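PDB 7CDH: isoaspartyl dipeptidase from Fervidobacterium islandicum, which probably hydrolyses isoaspartyl (beta-aspartyl) dipeptides as a zinc-dependent M38 metallopeptidase of the amidohydrolase family, consistent with a role in protein repair. Local coordinates for residues Glu44-Asn49 against Phe354-Glu359; Ala111-Leu116 against Ile148-Gly153; Gly120-Ile125 against Leu341-Ile346; Tyr312-Val317 against Ala325-Ile330; Ile364-Ser369 against Met375-Met380. All coordinates share one frame; numbering follows the deposited sequence.

Overall arrangement
Contacts 1 and 5 lie in the beta domain built from both ends of the chain, their centres about 9 Å apart; the salt bridge from E44 OE1 to K376 NZ, 2.7 Å, joins them directly. Contacts 2 and 3 belong to the catalytic barrel, about 12 Å apart between centres, and meet along neighbouring strands 122-127 and 151-159. Contact 3 also reaches the beta domain, where I346 packs on F354 of contact 1 and G120 O meets S369 OG of contact 5. Contact 4, between helical segments, lies across the chain's centre from contact 2, about 27 Å between centres. No zinc ligand belongs to the ten segments, but strand 151-159, which contact 2 enters, carries E156, shared by both zinc ions.

Contact 1 (Glu44-Asn49 against Phe354-Glu359)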
# COMPACT_ATOMS: atom_id res chain seq x y z
N GLU A 44 -53.05 13.93 18.38
CA GLU A 44 -53.25 15.14 17.56
C GLU A 44 -54.25 14.78 16.46
O GLU A 44 -54.22 13.63 15.98
CB GLU A 44 -51.90 15.64 17.04
CG GLU A 44 -52.01 16.81 16.08
CD GLU A 44 -50.72 17.52 15.71
OE1 GLU A 44 -50.80 18.43 14.87
OE2 GLU A 44 -49.65 17.18 16.27
N ILE A 45 -55.11 15.72 16.08
CA ILE A 45 -56.09 15.56 14.97
C ILE A 45 -55.84 16.66 13.94
O ILE A 45 -55.63 17.81 14.36
CB ILE A 45 -57.53 15.61 15.53
CG1 ILE A 45 -57.78 14.40 16.45
CG2 ILE A 45 -58.54 15.71 14.40
CD1 ILE A 45 -59.22 14.16 16.83
N TYR A 46 -55.85 16.34 12.65
CA TYR A 46 -55.69 17.34 11.57
C TYR A 46 -56.89 17.22 10.61
O TYR A 46 -57.20 16.10 10.10
CB TYR A 46 -54.32 17.18 10.91
CG TYR A 46 -54.03 18.15 9.79
CD1 TYR A 46 -53.57 19.43 10.05
CD2 TYR A 46 -54.17 17.77 8.47
CE1 TYR A 46 -53.29 20.32 9.02
CE2 TYR A 46 -53.89 18.65 7.43
CZ TYR A 46 -53.45 19.94 7.70
OH TYR A 46 -53.18 20.80 6.67
N ASP A 47 -57.58 18.34 10.44
CA ASP A 47 -58.76 18.50 9.57
C ASP A 47 -58.26 18.75 8.16
O ASP A 47 -57.92 19.92 7.83
CB ASP A 47 -59.68 19.65 10.01
CG ASP A 47 -61.11 19.53 9.48
OD1 ASP A 47 -61.28 19.10 8.32
OD2 ASP A 47 -62.04 19.86 10.26
N ALA A 48 -58.25 17.71 7.35
CA ALA A 48 -57.73 17.80 5.97
C ALA A 48 -58.89 17.92 4.99
O ALA A 48 -58.70 17.54 3.84
CB ALA A 48 -56.87 16.60 5.69
N ASN A 49 -60.04 18.48 5.39
CA ASN A 49 -61.19 18.68 4.48
C ASN A 49 -60.76 19.68 3.40
O ASN A 49 -60.10 20.69 3.75
CB ASN A 49 -62.47 19.10 5.20
CG ASN A 49 -63.56 19.49 4.23
OD1 ASN A 49 -64.09 18.65 3.49
ND2 ASN A 49 -63.82 20.78 4.14
N PHE A 354 -46.38 11.23 3.96
CA PHE A 354 -47.59 11.72 3.24
C PHE A 354 -47.42 13.17 2.78
O PHE A 354 -46.67 13.91 3.41
CB PHE A 354 -48.81 11.81 4.16
CG PHE A 354 -49.04 10.64 5.08
CD1 PHE A 354 -49.11 9.35 4.59
CD2 PHE A 354 -49.25 10.84 6.43
CE1 PHE A 354 -49.31 8.27 5.44
CE2 PHE A 354 -49.48 9.77 7.28
CZ PHE A 354 -49.51 8.49 6.78
N ILE A 355 -48.10 13.55 1.70
CA ILE A 355 -48.31 14.99 1.38
C ILE A 355 -49.82 15.25 1.33
O ILE A 355 -50.62 14.35 1.03
CB ILE A 355 -47.59 15.43 0.08
CG1 ILE A 355 -48.09 14.67 -1.14
CG2 ILE A 355 -46.09 15.31 0.24
CD1 ILE A 355 -47.63 15.25 -2.48
N LEU A 356 -50.18 16.46 1.69
CA LEU A 356 -51.57 16.94 1.61
C LEU A 356 -51.61 18.01 0.54
O LEU A 356 -50.84 18.97 0.61
CB LEU A 356 -51.97 17.46 2.99
CG LEU A 356 -52.25 16.37 4.02
CD1 LEU A 356 -52.17 16.92 5.42
CD2 LEU A 356 -53.62 15.74 3.77
N VAL A 357 -52.42 17.78 -0.48
CA VAL A 357 -52.54 18.68 -1.65
C VAL A 357 -53.93 19.32 -1.62
O VAL A 357 -54.89 18.71 -1.14
CB VAL A 357 -52.25 17.82 -2.88
CG1 VAL A 357 -52.61 18.52 -4.17
CG2 VAL A 357 -50.79 17.40 -2.85
N ASP A 358 -54.02 20.57 -2.03
CA ASP A 358 -55.32 21.26 -2.20
C ASP A 358 -56.04 20.67 -3.43
O ASP A 358 -55.41 20.61 -4.50
CB ASP A 358 -55.07 22.76 -2.31
CG ASP A 358 -56.35 23.54 -2.32
OD1 ASP A 358 -57.02 23.56 -3.40
OD2 ASP A 358 -56.68 24.08 -1.23
N GLU A 359 -57.29 20.21 -3.30
CA GLU A 359 -57.98 19.48 -4.39
C GLU A 359 -58.28 20.43 -5.57
O GLU A 359 -58.36 19.93 -6.69
CB GLU A 359 -59.24 18.77 -3.88
CG GLU A 359 -60.33 19.73 -3.41
CD GLU A 359 -61.58 19.06 -2.86
OE1 GLU A 359 -61.65 17.80 -2.90
OE2 GLU A 359 -62.48 19.82 -2.42
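L356, on strand 354-358, meets Y46 and A48 of the segment 44-49 through its two methyl branches, one to each residue. Here the chain comes within 7.6 Å of the other segment, measured from L356 CA to A48 CA. Such a spacing is too wide for backbone pairing, and no hydrogen bond crosses; the join is made by side chains alone, with 105 Å² buried. The L356 and Y46 side chains approach from opposite directions. Y46 has CG anti to its own N (chi1 -179°), which extends the ring toward L356, and CD1 of the leucine lies obliquely against the CD2-CE2 side, 3.7 Å from Y46 CD2. The still closer approach to CE2 is doubtful as modelled. L356 CD2 turns instead to A48 CB, at 3.9 Å. The ring's hydroxyl passes beyond the leucine and is hydrogen-bonded to D377 OD1 and S366 OG, so both its apolar flank and its polar end are engaged. Just before A48, D47 OD1 receives N49 N at 3.2 Å through the lone pair away from its other oxygen, an Asx turn where strand 43-47 ends. Further on, E359 leaves the strand and forms a salt bridge with K9. Strand 43-47 pairs with 2-6 in one sheet, while 354-358 lies between 51-59 and 364-369 in another; L356, also touching L53 and S366, fills the space where the two sheets face each other, a beta-sandwich packing.

Contact 2 (Ala111-Leu116 against Ile148-Gly153)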
# COMPACT_ATOMS: atom_id res chain seq x y z
N ALA A 111 -22.53 12.23 5.18
CA ALA A 111 -22.72 13.23 6.25
C ALA A 111 -23.97 14.06 5.91
O ALA A 111 -24.82 14.21 6.80
CB ALA A 111 -21.50 14.11 6.43
N LYS A 112 -24.06 14.57 4.68
CA LYS A 112 -25.25 15.30 4.16
C LYS A 112 -26.51 14.43 4.27
O LYS A 112 -27.49 14.93 4.84
CB LYS A 112 -25.06 15.73 2.71
CG LYS A 112 -26.21 16.54 2.14
CD LYS A 112 -26.66 17.67 3.03
CE LYS A 112 -27.30 18.80 2.24
NZ LYS A 112 -27.86 19.84 3.14
N ALA A 113 -26.45 13.17 3.82
CA ALA A 113 -27.60 12.24 3.94
C ALA A 113 -28.02 12.11 5.41
O ALA A 113 -29.24 11.99 5.68
CB ALA A 113 -27.30 10.89 3.33
N LYS A 114 -27.08 12.14 6.33
CA LYS A 114 -27.38 11.97 7.78
C LYS A 114 -28.01 13.25 8.33
O LYS A 114 -28.90 13.12 9.21
CB LYS A 114 -26.13 11.68 8.61
CG LYS A 114 -25.68 10.23 8.54
CD LYS A 114 -26.62 9.36 9.27
CE LYS A 114 -26.09 7.99 9.54
NZ LYS A 114 -26.54 7.54 10.87
N SER A 115 -27.59 14.42 7.85
CA SER A 115 -28.14 15.67 8.40
C SER A 115 -29.55 15.91 7.83
O SER A 115 -30.41 16.36 8.61
CB SER A 115 -27.22 16.84 8.23
OG SER A 115 -27.09 17.17 6.88
N LEU A 116 -29.77 15.65 6.54
CA LEU A 116 -31.14 15.65 5.97
C LEU A 116 -32.01 14.70 6.81
O LEU A 116 -33.09 15.09 7.17
CB LEU A 116 -31.11 15.24 4.50
CG LEU A 116 -30.41 16.23 3.58
CD1 LEU A 116 -30.31 15.69 2.16
CD2 LEU A 116 -31.14 17.55 3.58
N ILE A 148 -22.20 -0.20 5.27
CA ILE A 148 -22.82 1.16 5.43
C ILE A 148 -24.33 1.10 5.15
O ILE A 148 -24.72 0.97 3.98
CB ILE A 148 -22.10 2.11 4.46
CG1 ILE A 148 -20.61 2.15 4.76
CG2 ILE A 148 -22.72 3.48 4.52
CD1 ILE A 148 -19.82 2.70 3.63
N ASP A 149 -25.14 1.22 6.19
CA ASP A 149 -26.62 1.12 6.13
C ASP A 149 -27.15 1.87 4.90
O ASP A 149 -27.80 1.24 4.08
CB ASP A 149 -27.24 1.47 7.48
CG ASP A 149 -27.51 0.23 8.35
OD1 ASP A 149 -27.87 -0.82 7.76
OD2 ASP A 149 -27.34 0.30 9.60
N LYS A 150 -26.83 3.14 4.71
CA LYS A 150 -27.53 3.97 3.69
C LYS A 150 -27.12 3.61 2.26
O LYS A 150 -27.82 4.05 1.34
CB LYS A 150 -27.28 5.45 3.97
CG LYS A 150 -28.10 6.03 5.12
CD LYS A 150 -28.10 7.53 5.16
CE LYS A 150 -28.75 8.08 6.40
NZ LYS A 150 -30.20 7.77 6.43
N VAL A 151 -25.99 2.93 2.03
CA VAL A 151 -25.55 2.63 0.63
C VAL A 151 -26.52 1.60 0.01
O VAL A 151 -26.67 0.50 0.60
CB VAL A 151 -24.09 2.15 0.60
CG1 VAL A 151 -23.69 1.64 -0.76
CG2 VAL A 151 -23.15 3.24 1.06
N ILE A 152 -27.23 1.95 -1.07
CA ILE A 152 -28.25 1.04 -1.68
C ILE A 152 -27.81 0.59 -3.08
O ILE A 152 -28.59 -0.11 -3.74
CB ILE A 152 -29.67 1.63 -1.67
CG1 ILE A 152 -29.77 3.04 -2.25
CG2 ILE A 152 -30.20 1.60 -0.24
CD1 ILE A 152 -29.04 3.23 -3.55
N GLY A 153 -26.61 0.94 -3.50
CA GLY A 153 -26.16 0.70 -4.88
C GLY A 153 -24.93 1.49 -5.24
O GLY A 153 -24.33 2.10 -4.36
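K150 contributes the most buried surface, 69 Å², and spends it on A113 and K114 of helix 106-118. Its chain runs extended to CE and bends only at the last torsion (chi4 -66°). Along that straight part, K150 CD rests 3.9 Å from A113 CB, a small side chain that lets the methylenes come close to the helix. Further out, K150 CE meets K114 CD at 3.8 Å, the two lysine chains crossing at a slant. The contact is thus aliphatic, although both partners end in ammonium groups. Those groups stay 5.8 Å apart, K114 NZ to K150 NZ, and each has its own anion: E117 takes K150 NZ in a salt bridge, with T123 OG1 as a further partner, whereas K114 NZ pairs with D149 of the third subunit. The likely mutual repulsion of the two charges would be offset by these carboxylates. K150 is presented by the type I turn from I148 to V151, closed by V151 N to I148 O at 3.0 Å. With A113 also touching I125 of the intervening strand 122-127, the arrangement is that of a TIM-type (beta/alpha) barrel, in which an outer helix packs beside the start of strand 151-159.

Contact 3 (Gly120-Ile125 against Leu341-Ile346); sequences GLNTFI and LNKGKI
K343 and L341, in the loop after helix 333-339, meet N122 and F124 of barrel strand 122-127 in this (beta/alpha)-barrel fold. N122 and F124 lie two apart on the strand, on the face away from T123 and I125, which pack against helix 106-118; the loop therefore covers the inner side of the strand.

In the polar component, K343 NZ gives a weak hydrogen bond to N122 OD1, 3.0 Å long, and its stronger partner is D353, in a salt bridge. The N122 amide is fixed from its other end as well, since ND2 donates to T91 O on the adjacent strand. Bent at its last torsion (chi4 -73°), the lysine also brings its CE within 3.7 Å of N122 CG. Backbone atoms play no direct part: the closest CA pair, N122 and K343, is 10.0 Å apart.

The apolar component is a CH-pi contact. The L341 and F124 side chains lie antiparallel alongside each other, with L341 CD2 over one face of the ring, 4.1 Å from the F124 centroid and 25° off the normal. The methyl is displaced toward the rim, and its closest ring atom is F124 CZ, 3.8 Å from L341 CD2.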
# COMPACT_ATOMS: atom_id res chain seq x y z
N GLY A 120 -35.61 15.44 9.37
CA GLY A 120 -36.87 14.69 9.23
C GLY A 120 -37.04 14.03 7.86
O GLY A 120 -38.06 13.36 7.67
N LEU A 121 -36.08 14.18 6.95
CA LEU A 121 -36.11 13.52 5.62
C LEU A 121 -35.71 12.04 5.77
O LEU A 121 -35.30 11.63 6.85
CB LEU A 121 -35.16 14.30 4.73
CG LEU A 121 -35.55 14.43 3.27
CD1 LEU A 121 -36.89 15.13 3.15
CD2 LEU A 121 -34.46 15.16 2.50
N ASN A 122 -35.95 11.24 4.73
CA ASN A 122 -35.50 9.82 4.62
C ASN A 122 -34.50 9.81 3.48
O ASN A 122 -34.85 10.42 2.40
CB ASN A 122 -36.64 8.86 4.24
CG ASN A 122 -37.85 9.00 5.13
OD1 ASN A 122 -37.94 8.34 6.17
ND2 ASN A 122 -38.77 9.85 4.72
N THR A 123 -33.32 9.24 3.70
CA THR A 123 -32.18 9.38 2.76
C THR A 123 -31.49 8.04 2.57
O THR A 123 -31.33 7.30 3.56
CB THR A 123 -31.14 10.37 3.28
OG1 THR A 123 -30.64 9.86 4.52
CG2 THR A 123 -31.76 11.72 3.51
N PHE A 124 -31.02 7.81 1.35
CA PHE A 124 -30.15 6.67 0.99
C PHE A 124 -29.13 7.23 0.03
O PHE A 124 -29.36 8.30 -0.56
CB PHE A 124 -30.95 5.50 0.40
CG PHE A 124 -32.11 5.10 1.27
CD1 PHE A 124 -33.32 5.75 1.17
CD2 PHE A 124 -31.95 4.14 2.26
CE1 PHE A 124 -34.35 5.47 2.05
CE2 PHE A 124 -33.02 3.79 3.08
CZ PHE A 124 -34.20 4.47 2.99
N ILE A 125 -28.03 6.52 -0.14
CA ILE A 125 -26.97 7.02 -1.04
C ILE A 125 -26.54 5.86 -1.91
O ILE A 125 -26.73 4.72 -1.52
CB ILE A 125 -25.83 7.66 -0.23
CG1 ILE A 125 -25.07 6.64 0.62
CG2 ILE A 125 -26.37 8.78 0.65
CD1 ILE A 125 -23.80 7.18 1.19
N LEU A 341 -38.12 -0.37 -0.59
CA LEU A 341 -38.45 0.48 0.57
C LEU A 341 -39.90 0.22 1.01
O LEU A 341 -40.77 0.05 0.16
CB LEU A 341 -38.27 1.95 0.19
CG LEU A 341 -36.91 2.30 -0.37
CD1 LEU A 341 -36.87 3.77 -0.77
CD2 LEU A 341 -35.80 1.97 0.64
N ASN A 342 -40.15 0.30 2.31
CA ASN A 342 -41.51 0.30 2.88
C ASN A 342 -42.04 1.73 2.81
O ASN A 342 -42.47 2.26 3.83
CB ASN A 342 -41.53 -0.49 4.19
CG ASN A 342 -41.39 -1.96 3.86
OD1 ASN A 342 -40.36 -2.58 4.16
ND2 ASN A 342 -42.35 -2.51 3.13
N LYS A 343 -42.14 2.26 1.60
CA LYS A 343 -42.63 3.63 1.33
C LYS A 343 -43.55 3.60 0.10
O LYS A 343 -43.71 2.52 -0.50
CB LYS A 343 -41.43 4.56 1.15
CG LYS A 343 -40.48 4.57 2.33
CD LYS A 343 -39.49 5.72 2.30
CE LYS A 343 -38.63 5.75 3.53
NZ LYS A 343 -39.38 6.20 4.73
N GLY A 344 -44.14 4.74 -0.26
CA GLY A 344 -44.93 4.87 -1.50
C GLY A 344 -46.37 4.36 -1.37
O GLY A 344 -47.15 4.53 -2.34
N LYS A 345 -46.73 3.81 -0.21
CA LYS A 345 -48.06 3.21 0.06
C LYS A 345 -48.63 3.77 1.36
O LYS A 345 -47.97 3.65 2.40
CB LYS A 345 -47.95 1.68 0.12
CG LYS A 345 -49.25 0.93 -0.12
CD LYS A 345 -49.11 -0.28 -1.03
CE LYS A 345 -48.52 -1.48 -0.33
NZ LYS A 345 -49.60 -2.34 0.20
N ILE A 346 -49.84 4.34 1.31
CA ILE A 346 -50.63 4.60 2.55
C ILE A 346 -51.40 3.33 2.88
O ILE A 346 -52.33 3.01 2.14
CB ILE A 346 -51.57 5.80 2.39
CG1 ILE A 346 -50.87 6.98 1.73
CG2 ILE A 346 -52.15 6.13 3.75
CD1 ILE A 346 -51.50 8.32 2.03

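Contact 4 (Tyr312-Val317 against Ala325-Ile330)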
# COMPACT_ATOMS: atom_id res chain seq x y z
N TYR A 312 -43.99 19.19 -10.07
CA TYR A 312 -44.25 19.94 -11.32
C TYR A 312 -44.59 18.95 -12.44
O TYR A 312 -45.54 19.22 -13.19
CB TYR A 312 -43.04 20.82 -11.66
CG TYR A 312 -43.21 21.66 -12.90
CD1 TYR A 312 -43.96 22.82 -12.88
CD2 TYR A 312 -42.63 21.28 -14.09
CE1 TYR A 312 -44.09 23.60 -14.02
CE2 TYR A 312 -42.77 22.04 -15.23
CZ TYR A 312 -43.50 23.21 -15.20
OH TYR A 312 -43.61 23.93 -16.34
N THR A 313 -43.79 17.89 -12.57
CA THR A 313 -43.87 16.92 -13.71
C THR A 313 -45.17 16.12 -13.54
O THR A 313 -45.88 16.00 -14.51
CB THR A 313 -42.59 16.08 -13.87
OG1 THR A 313 -41.53 16.97 -14.24
CG2 THR A 313 -42.71 15.00 -14.93
N ILE A 314 -45.51 15.71 -12.33
CA ILE A 314 -46.80 15.03 -12.03
C ILE A 314 -47.98 15.93 -12.44
O ILE A 314 -48.93 15.43 -13.09
CB ILE A 314 -46.84 14.62 -10.55
CG1 ILE A 314 -45.84 13.50 -10.27
CG2 ILE A 314 -48.25 14.22 -10.13
CD1 ILE A 314 -45.58 13.30 -8.79
N ARG A 315 -47.93 17.22 -12.11
CA ARG A 315 -48.99 18.19 -12.46
C ARG A 315 -49.08 18.32 -13.99
O ARG A 315 -50.22 18.44 -14.49
CB ARG A 315 -48.75 19.53 -11.78
CG ARG A 315 -49.13 19.53 -10.31
CD ARG A 315 -49.02 20.90 -9.69
NE ARG A 315 -50.13 21.72 -10.13
CZ ARG A 315 -50.47 22.91 -9.62
NH1 ARG A 315 -49.76 23.44 -8.64
NH2 ARG A 315 -51.52 23.56 -10.10
N LYS A 316 -47.98 18.26 -14.73
CA LYS A 316 -48.05 18.39 -16.20
C LYS A 316 -48.70 17.15 -16.82
O LYS A 316 -49.36 17.28 -17.87
CB LYS A 316 -46.69 18.67 -16.84
CG LYS A 316 -46.20 20.11 -16.72
CD LYS A 316 -47.21 21.17 -17.09
CE LYS A 316 -46.55 22.47 -17.51
NZ LYS A 316 -47.35 23.66 -17.13
N VAL A 317 -48.55 15.98 -16.20
CA VAL A 317 -49.13 14.72 -16.75
C VAL A 317 -50.65 14.71 -16.47
O VAL A 317 -51.42 14.37 -17.38
CB VAL A 317 -48.38 13.48 -16.23
CG1 VAL A 317 -48.98 12.18 -16.78
CG2 VAL A 317 -46.91 13.56 -16.58
N ALA A 325 -54.14 8.36 -9.51
CA ALA A 325 -53.74 7.05 -8.94
C ALA A 325 -52.66 6.39 -9.81
O ALA A 325 -51.86 5.60 -9.28
CB ALA A 325 -54.93 6.15 -8.79
N GLU A 326 -52.66 6.67 -11.10
CA GLU A 326 -51.74 6.04 -12.07
C GLU A 326 -50.45 6.86 -12.15
O GLU A 326 -49.37 6.26 -12.07
CB GLU A 326 -52.45 5.91 -13.43
CG GLU A 326 -53.47 4.77 -13.46
CD GLU A 326 -52.87 3.37 -13.36
OE1 GLU A 326 -53.46 2.52 -12.64
OE2 GLU A 326 -51.82 3.12 -14.01
N VAL A 327 -50.54 8.18 -12.28
CA VAL A 327 -49.35 9.06 -12.40
C VAL A 327 -48.47 8.92 -11.14
O VAL A 327 -47.31 8.77 -11.28
CB VAL A 327 -49.74 10.51 -12.67
CG1 VAL A 327 -48.52 11.36 -12.93
CG2 VAL A 327 -50.65 10.59 -13.87
N LEU A 328 -49.05 8.81 -9.96
CA LEU A 328 -48.30 8.77 -8.71
C LEU A 328 -47.33 7.60 -8.67
O LEU A 328 -46.42 7.63 -7.85
CB LEU A 328 -49.30 8.65 -7.56
CG LEU A 328 -49.90 9.97 -7.12
CD1 LEU A 328 -50.88 9.70 -5.98
CD2 LEU A 328 -48.82 10.94 -6.70
N LYS A 329 -47.55 6.58 -9.48
CA LYS A 329 -46.71 5.36 -9.47
C LYS A 329 -45.26 5.75 -9.72
O LYS A 329 -44.40 5.04 -9.18
CB LYS A 329 -47.17 4.38 -10.55
CG LYS A 329 -48.48 3.68 -10.25
CD LYS A 329 -48.90 2.80 -11.40
CE LYS A 329 -50.13 1.97 -11.08
NZ LYS A 329 -50.27 0.91 -12.10
N ILE A 330 -45.00 6.80 -10.50
CA ILE A 330 -43.64 7.16 -10.99
C ILE A 330 -42.76 7.73 -9.87
O ILE A 330 -41.52 7.81 -10.05
CB ILE A 330 -43.72 8.14 -12.17
CG1 ILE A 330 -44.34 9.47 -11.77
CG2 ILE A 330 -44.42 7.50 -13.35
CD1 ILE A 330 -44.56 10.38 -12.96
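I314 has CG1 beside its own N (chi1 -69°), which leaves CG2 anti to that N; V327 CG1 is likewise anti (chi1 -174°). These two methyls meet at 4.0 Å, I314 CG2 to V327 CG1, as the side chains pass alongside, pointing opposite ways. V327 is central to the contact because it touches not only I314 but also V317, one helical turn further on; it points toward helix 309-318 and buries 64 Å², as much as I314 does. Against V317 both V327 branches are in use: CG2 lies 3.7 Å from V317 CG1, and CG1 lies 3.9 Å from V317 CB. One turn beyond V327, I330 adds a looser touch, its CD1 standing 4.3 Å from I314 CG1. The backbones come as near as 6.5 Å between I314 CA and V327 CA, a short spacing that branched side chains can bridge without reaching far. All four residues are buried and aliphatic, and no hydrogen bond crosses between the segments. Polar groups are kept to the other side of the second segment, where K329 NZ pairs with E326 OE2 at 3.3 Å, a weak bond, and with D278. Two helical segments close in sequence thus pack against each other, the chain returning through a short loop after helix 309-318 into the short helical segment that begins at 324. L322 of the connecting loop packs on both valines, and I268 of helix 264-273 touches V317 and I330. I330 also rests on V280 and I282 of strand 280-283, while I314 reaches L57 of strand 51-59.

Contact 5 (Ile364-Ser369 against Met375-Met380); sequences IVSVIS and MKDGVM
V367 and M375 form the antiparallel hydrogen-bonded pair at the middle of this hairpin: V367 N donates to M375 O at 2.9 Å and M375 N to V367 O at 3.2 Å. Their N-H groups aim nearly straight, at 165° and 166°, although the donor at M375 O is tilted from the carbonyl plane. Toward the open end of the ladder the regular pairing gives way to a turn. G378 N reaches V365 O at 3.1 Å, in the carbonyl plane and on a lone pair. The same oxygen also receives S366 OG at 2.7 Å, from above that plane, so two donors hold it on different sides. A type I' turn from K376 to V379, with positive phi at D377 and G378, brings G378 N back to this position, and V365 and S366 together face L356, a classic beta bulge. The packing is dominated by M375, which buries 109 Å². Its chain is extended until the last torsion (chi3 59°), which folds CE over the first strand; CE then lies 3.7 Å from I364 CG2 and 3.8 Å from V367 CG2. Methionine and isoleucine cross there at about a right angle. Outward from this hairpin, strand 364-369 pairs on its other edge with 354-358, strand 379-380 extends the sheet beyond 372-376, and helix 82-86 covers M375 through I86.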
# COMPACT_ATOMS: atom_id res chain seq x y z
N ILE A 364 -49.02 21.91 -2.78
CA ILE A 364 -48.65 21.13 -1.57
C ILE A 364 -48.88 22.03 -0.35
O ILE A 364 -48.33 23.13 -0.31
CB ILE A 364 -47.21 20.55 -1.66
CG1 ILE A 364 -47.14 19.41 -2.68
CG2 ILE A 364 -46.72 20.07 -0.30
CD1 ILE A 364 -45.80 19.29 -3.32
N VAL A 365 -49.68 21.60 0.62
CA VAL A 365 -49.96 22.47 1.80
C VAL A 365 -49.47 21.78 3.06
O VAL A 365 -49.26 22.48 4.05
CB VAL A 365 -51.45 22.87 1.90
CG1 VAL A 365 -51.91 23.66 0.67
CG2 VAL A 365 -52.36 21.67 2.11
N SER A 366 -49.36 20.46 3.09
CA SER A 366 -48.76 19.83 4.28
C SER A 366 -47.90 18.63 3.87
O SER A 366 -48.17 18.01 2.82
CB SER A 366 -49.81 19.53 5.31
OG SER A 366 -50.40 20.75 5.72
N VAL A 367 -46.85 18.39 4.64
CA VAL A 367 -45.83 17.35 4.34
C VAL A 367 -45.49 16.64 5.64
O VAL A 367 -45.13 17.33 6.59
CB VAL A 367 -44.57 17.91 3.69
CG1 VAL A 367 -43.61 16.79 3.37
CG2 VAL A 367 -44.92 18.68 2.44
N ILE A 368 -45.63 15.33 5.64
CA ILE A 368 -45.44 14.47 6.84
C ILE A 368 -44.40 13.40 6.50
O ILE A 368 -44.48 12.82 5.40
CB ILE A 368 -46.80 13.91 7.29
CG1 ILE A 368 -47.78 15.06 7.54
CG2 ILE A 368 -46.66 13.03 8.51
CD1 ILE A 368 -49.12 14.59 8.04
N SER A 369 -43.41 13.23 7.38
CA SER A 369 -42.31 12.24 7.25
C SER A 369 -42.11 11.58 8.60
O SER A 369 -41.95 12.31 9.57
CB SER A 369 -41.05 12.86 6.74
OG SER A 369 -40.07 11.86 6.49
N MET A 375 -44.16 20.32 7.28
CA MET A 375 -44.95 21.50 6.84
C MET A 375 -46.43 21.27 7.16
O MET A 375 -46.96 20.16 6.90
CB MET A 375 -44.78 21.78 5.35
CG MET A 375 -45.30 23.15 4.99
SD MET A 375 -44.94 23.67 3.30
CE MET A 375 -45.73 22.36 2.39
N LYS A 376 -47.05 22.27 7.80
CA LYS A 376 -48.47 22.30 8.22
C LYS A 376 -49.07 23.60 7.71
O LYS A 376 -48.63 24.70 8.17
CB LYS A 376 -48.59 22.17 9.74
CG LYS A 376 -49.96 21.68 10.20
CD LYS A 376 -50.19 21.76 11.69
CE LYS A 376 -49.93 20.45 12.39
NZ LYS A 376 -49.78 20.66 13.85
N ASP A 377 -49.95 23.49 6.71
CA ASP A 377 -50.75 24.61 6.18
C ASP A 377 -49.81 25.73 5.76
O ASP A 377 -49.97 26.85 6.27
CB ASP A 377 -51.79 25.07 7.22
CG ASP A 377 -52.84 24.01 7.51
OD1 ASP A 377 -53.39 23.45 6.53
OD2 ASP A 377 -53.06 23.71 8.70
N GLY A 378 -48.83 25.41 4.91
CA GLY A 378 -47.80 26.34 4.38
C GLY A 378 -46.74 26.75 5.39
O GLY A 378 -45.88 27.52 5.00
N VAL A 379 -46.79 26.28 6.64
CA VAL A 379 -45.86 26.70 7.73
C VAL A 379 -44.80 25.61 7.94
O VAL A 379 -45.06 24.54 8.60
CB VAL A 379 -46.59 27.01 9.05
CG1 VAL A 379 -45.63 27.60 10.08
CG2 VAL A 379 -47.77 27.94 8.83
N MET A 380 -43.60 25.93 7.48
CA MET A 380 -42.38 25.11 7.61
C MET A 380 -42.02 24.93 9.08
O MET A 380 -42.07 25.93 9.83
CB MET A 380 -41.25 25.83 6.88
CG MET A 380 -39.96 25.06 6.83
SD MET A 380 -39.83 24.12 5.33
CE MET A 380 -40.22 25.35 4.09